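Local coordinates for NanU sialic acid binding protein (Bacteroides fragilis, PDB 4L7T) that binds sialic acid with high affinity and, as a SusD-family protein of the outer membrane, probably serves in its uptake, at residues 51-56 against 95-100. Sequence-based numbering, arbitrary orientation.
Sequences SFNFFL and NFAGMY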
ATOM      1  N   SER A  51      -0.134   2.648   9.202  1.00 16.23           N
ATOM      2  CA  SER A  51      -0.733   2.659   7.856  1.00 16.70           C
ATOM      3  C   SER A  51      -0.357   3.864   6.966  1.00 15.75           C
ATOM      4  O   SER A  51      -0.125   3.698   5.782  1.00 14.25           O
ATOM      5  CB  SER A  51      -2.226   2.400   7.872  1.00 15.96           C
ATOM      6  OG  SER A  51      -2.942   3.441   8.525  1.00 19.88           O
ATOM      7  N   PHE A  52      -0.249   5.049   7.546  1.00 14.18           N
ATOM      8  CA  PHE A  52       0.214   6.219   6.736  1.00 14.75           C
ATOM      9  C   PHE A  52       1.621   5.900   6.258  1.00 15.10           C
ATOM     10  O   PHE A  52       1.939   6.208   5.112  1.00 15.43           O
ATOM     11  CB  PHE A  52       0.286   7.420   7.666  1.00 15.05           C
ATOM     12  CG  PHE A  52       0.725   8.710   6.968  1.00 14.04           C
ATOM     13  CD1 PHE A  52       0.187   9.100   5.740  1.00 15.43           C
ATOM     14  CD2 PHE A  52       1.678   9.522   7.611  1.00 15.86           C
ATOM     15  CE1 PHE A  52       0.652  10.261   5.084  1.00 15.62           C
ATOM     16  CE2 PHE A  52       2.137  10.667   6.975  1.00 19.29           C
ATOM     17  CZ  PHE A  52       1.567  11.065   5.750  1.00 16.30           C
ATOM     18  N   ASN A  53       2.463   5.339   7.124  1.00 15.36           N
ATOM     19  CA  ASN A  53       3.872   4.967   6.786  1.00 15.96           C
ATOM     20  C   ASN A  53       3.957   3.889   5.698  1.00 15.97           C
ATOM     21  O   ASN A  53       4.793   3.994   4.790  1.00 17.16           O
ATOM     22  CB  ASN A  53       4.693   4.592   7.991  1.00 15.47           C
ATOM     23  CG  ASN A  53       5.081   5.834   8.808  1.00 18.46           C
ATOM     24  OD1 ASN A  53       5.220   6.919   8.253  1.00 19.96           O
ATOM     25  ND2 ASN A  53       5.268   5.660  10.098  1.00 20.81           N
ATOM     26  N   PHE A  54       3.039   2.905   5.733  1.00 15.29           N
ATOM     27  CA  PHE A  54       2.954   1.939   4.600  1.00 14.52           C
ATOM     28  C   PHE A  54       2.765   2.699   3.279  1.00 13.23           C
ATOM     29  O   PHE A  54       3.417   2.366   2.320  1.00 14.66           O
ATOM     30  CB  PHE A  54       1.806   0.912   4.788  1.00 13.95           C
ATOM     31  CG  PHE A  54       1.950   0.022   6.064  1.00 14.93           C
ATOM     32  CD1 PHE A  54       3.184  -0.277   6.601  1.00 17.43           C
ATOM     33  CD2 PHE A  54       0.828  -0.509   6.649  1.00 18.06           C
ATOM     34  CE1 PHE A  54       3.300  -1.111   7.747  1.00 23.42           C
ATOM     35  CE2 PHE A  54       0.969  -1.315   7.830  1.00 11.24           C
ATOM     36  CZ  PHE A  54       2.169  -1.618   8.321  1.00 16.43           C
ATOM     37  N   PHE A  55       1.874   3.696   3.182  1.00 12.40           N
ATOM     38  CA  PHE A  55       1.696   4.436   1.981  1.00 11.89           C
ATOM     39  C   PHE A  55       2.963   5.216   1.629  1.00 13.31           C
ATOM     40  O   PHE A  55       3.415   5.210   0.461  1.00 11.94           O
ATOM     41  CB  PHE A  55       0.559   5.444   2.204  1.00 10.46           C
ATOM     42  CG  PHE A  55       0.403   6.449   1.126  1.00 11.32           C
ATOM     43  CD1 PHE A  55      -0.010   6.085  -0.170  1.00 12.32           C
ATOM     44  CD2 PHE A  55       0.836   7.756   1.362  1.00 12.53           C
ATOM     45  CE1 PHE A  55      -0.033   7.040  -1.135  1.00 12.15           C
ATOM     46  CE2 PHE A  55       0.749   8.735   0.394  1.00 15.13           C
ATOM     47  CZ  PHE A  55       0.335   8.408  -0.843  1.00 13.48           C
ATOM     48  N   LEU A  56       3.532   5.895   2.645  1.00 13.19           N
ATOM     49  CA  LEU A  56       4.735   6.741   2.341  1.00 11.64           C
ATOM     50  C   LEU A  56       5.900   5.877   1.878  1.00 12.23           C
ATOM     51  O   LEU A  56       6.664   6.309   1.003  1.00 12.55           O
ATOM     52  CB  LEU A  56       5.189   7.527   3.618  1.00 11.65           C
ATOM     53  CG  LEU A  56       4.267   8.634   4.101  1.00 12.13           C
ATOM     54  CD1 LEU A  56       4.932   9.353   5.292  1.00 16.83           C
ATOM     55  CD2 LEU A  56       3.879   9.665   2.989  1.00 15.12           C
ATOM     56  N   ASN A  95      12.307   6.701  12.908  1.00 20.32           N
ATOM     57  CA  ASN A  95      12.165   5.600  13.877  1.00 21.51           C
ATOM     58  C   ASN A  95      11.610   4.309  13.187  1.00 21.72           C
ATOM     59  O   ASN A  95      10.735   3.665  13.744  1.00 21.85           O
ATOM     60  CB  ASN A  95      11.233   6.046  15.063  1.00 22.32           C
ATOM     61  CG  ASN A  95      11.613   7.462  15.644  1.00 29.96           C
ATOM     62  OD1 ASN A  95      10.738   8.299  15.981  1.00 35.42           O
ATOM     63  ND2 ASN A  95      12.925   7.682  15.805  1.00 32.69           N
ATOM     64  N   PHE A  96      12.137   3.957  12.010  1.00 18.46           N
ATOM     65  CA  PHE A  96      11.742   2.739  11.294  1.00 19.66           C
ATOM     66  C   PHE A  96      10.253   2.648  11.158  1.00 18.62           C
ATOM     67  O   PHE A  96       9.705   1.527  11.251  1.00 17.53           O
ATOM     68  CB  PHE A  96      12.371   1.465  11.915  1.00 18.51           C
ATOM     69  CG  PHE A  96      13.878   1.487  11.918  1.00 19.98           C
ATOM     70  CD1 PHE A  96      14.616   1.261  10.730  1.00 18.09           C
ATOM     71  CD2 PHE A  96      14.578   1.817  13.098  1.00 18.94           C
ATOM     72  CE1 PHE A  96      15.973   1.335  10.690  1.00 23.32           C
ATOM     73  CE2 PHE A  96      15.972   1.938  13.035  1.00 19.95           C
ATOM     74  CZ  PHE A  96      16.664   1.663  11.857  1.00 21.72           C
ATOM     75  N   ALA A  97       9.593   3.808  10.956  1.00 18.03           N
ATOM     76  CA  ALA A  97       8.176   3.958  10.637  1.00 18.47           C
ATOM     77  C   ALA A  97       7.312   3.475  11.828  1.00 19.64           C
ATOM     78  O   ALA A  97       6.160   3.153  11.638  1.00 19.11           O
ATOM     79  CB  ALA A  97       7.782   3.159   9.296  1.00 18.22           C
ATOM     80  N   GLY A  98       7.923   3.357  13.030  1.00 18.45           N
ATOM     81  CA  GLY A  98       7.125   2.951  14.200  1.00 18.66           C
ATOM     82  C   GLY A  98       6.908   1.448  14.215  1.00 20.31           C
ATOM     83  O   GLY A  98       6.120   0.959  15.052  1.00 20.57           O
ATOM     84  N   MET A  99       7.585   0.706  13.360  1.00 18.72           N
ATOM     85  CA  MET A  99       7.284  -0.747  13.195  1.00 19.29           C
ATOM     86  C   MET A  99       7.708  -1.633  14.370  1.00 19.91           C
ATOM     87  O   MET A  99       7.024  -2.609  14.666  1.00 19.07           O
ATOM     88  CB  MET A  99       7.786  -1.303  11.872  1.00 18.02           C
ATOM     89  CG  MET A  99       7.010  -0.698  10.737  1.00 19.04           C
ATOM     90  SD  MET A  99       7.378  -1.453   9.144  1.00 19.63           S
ATOM     91  CE  MET A  99       6.279  -0.410   8.260  1.00 22.28           C
ATOM     92  N   TYR A 100       8.761  -1.234  15.074  1.00 18.99           N
ATOM     93  CA  TYR A 100       9.317  -2.102  16.132  1.00 20.62           C
ATOM     94  C   TYR A 100       8.397  -2.216  17.332  1.00 21.41           C
ATOM     95  O   TYR A 100       8.432  -3.242  18.004  1.00 22.08           O
ATOM     96  CB  TYR A 100      10.762  -1.692  16.497  1.00 20.35           C
ATOM     97  CG  TYR A 100      11.777  -2.201  15.527  1.00 17.02           C
ATOM     98  CD1 TYR A 100      12.113  -3.553  15.417  1.00 18.97           C
ATOM     99  CD2 TYR A 100      12.408  -1.304  14.605  1.00 18.44           C
ATOM    100  CE1 TYR A 100      13.032  -3.982  14.509  1.00 20.07           C
ATOM    101  CE2 TYR A 100      13.303  -1.732  13.680  1.00 17.76           C
ATOM    102  CZ  TYR A 100      13.644  -3.053  13.612  1.00 19.41           C
ATOM    103  OH  TYR A 100      14.592  -3.571  12.749  1.00 20.04           O
TER
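Asn53 supplies the polar link, giving its side-chain amide to the backbone carbonyl of Ala97. ND2 lies 3.1 Å from Ala97 O, and the N-H...O angle of 144° describes a moderately bent bond. The donor stands above the carbonyl plane rather than on a lone pair, with a C=O...N angle of 98°, and the oxygen in turn is tilted out of the Asn53 amide plane. With CG anti to its carbonyl carbon (chi1 -75°), Asn53 carries its amide from helix 51-58 to the Ala97 carbonyl.

Apolar contact accompanies the bond. Ala97 CB packs on one face of the Asn53 amide, displaced toward its CB and ND2, 3.6 Å from Asn53 CB and 3.8 Å from Asn53 CG. Beside it, the extended Met99 chain brings CE to the edge of the Phe54 ring, near the ring plane; the modelled approach is too close for carbons, so its exact distance is doubtful. Helix 121-146 backs this pair, with Leu138 touching both side chains and His141 stacked on Phe54.

The backbone that presents the Ala97 acceptor is distinctive. Positive phi at all four residues from Asn95 to Gly98, with Gly98 N to Asn95 O at 2.9 Å and Met99 N to Phe96 O at 3.1 Å, marks a left-handed 3-10-like turn leading into helix 99-115. The contact thus joins helix 51-58 to that turn within the largely helical, TPR-related SusD fold.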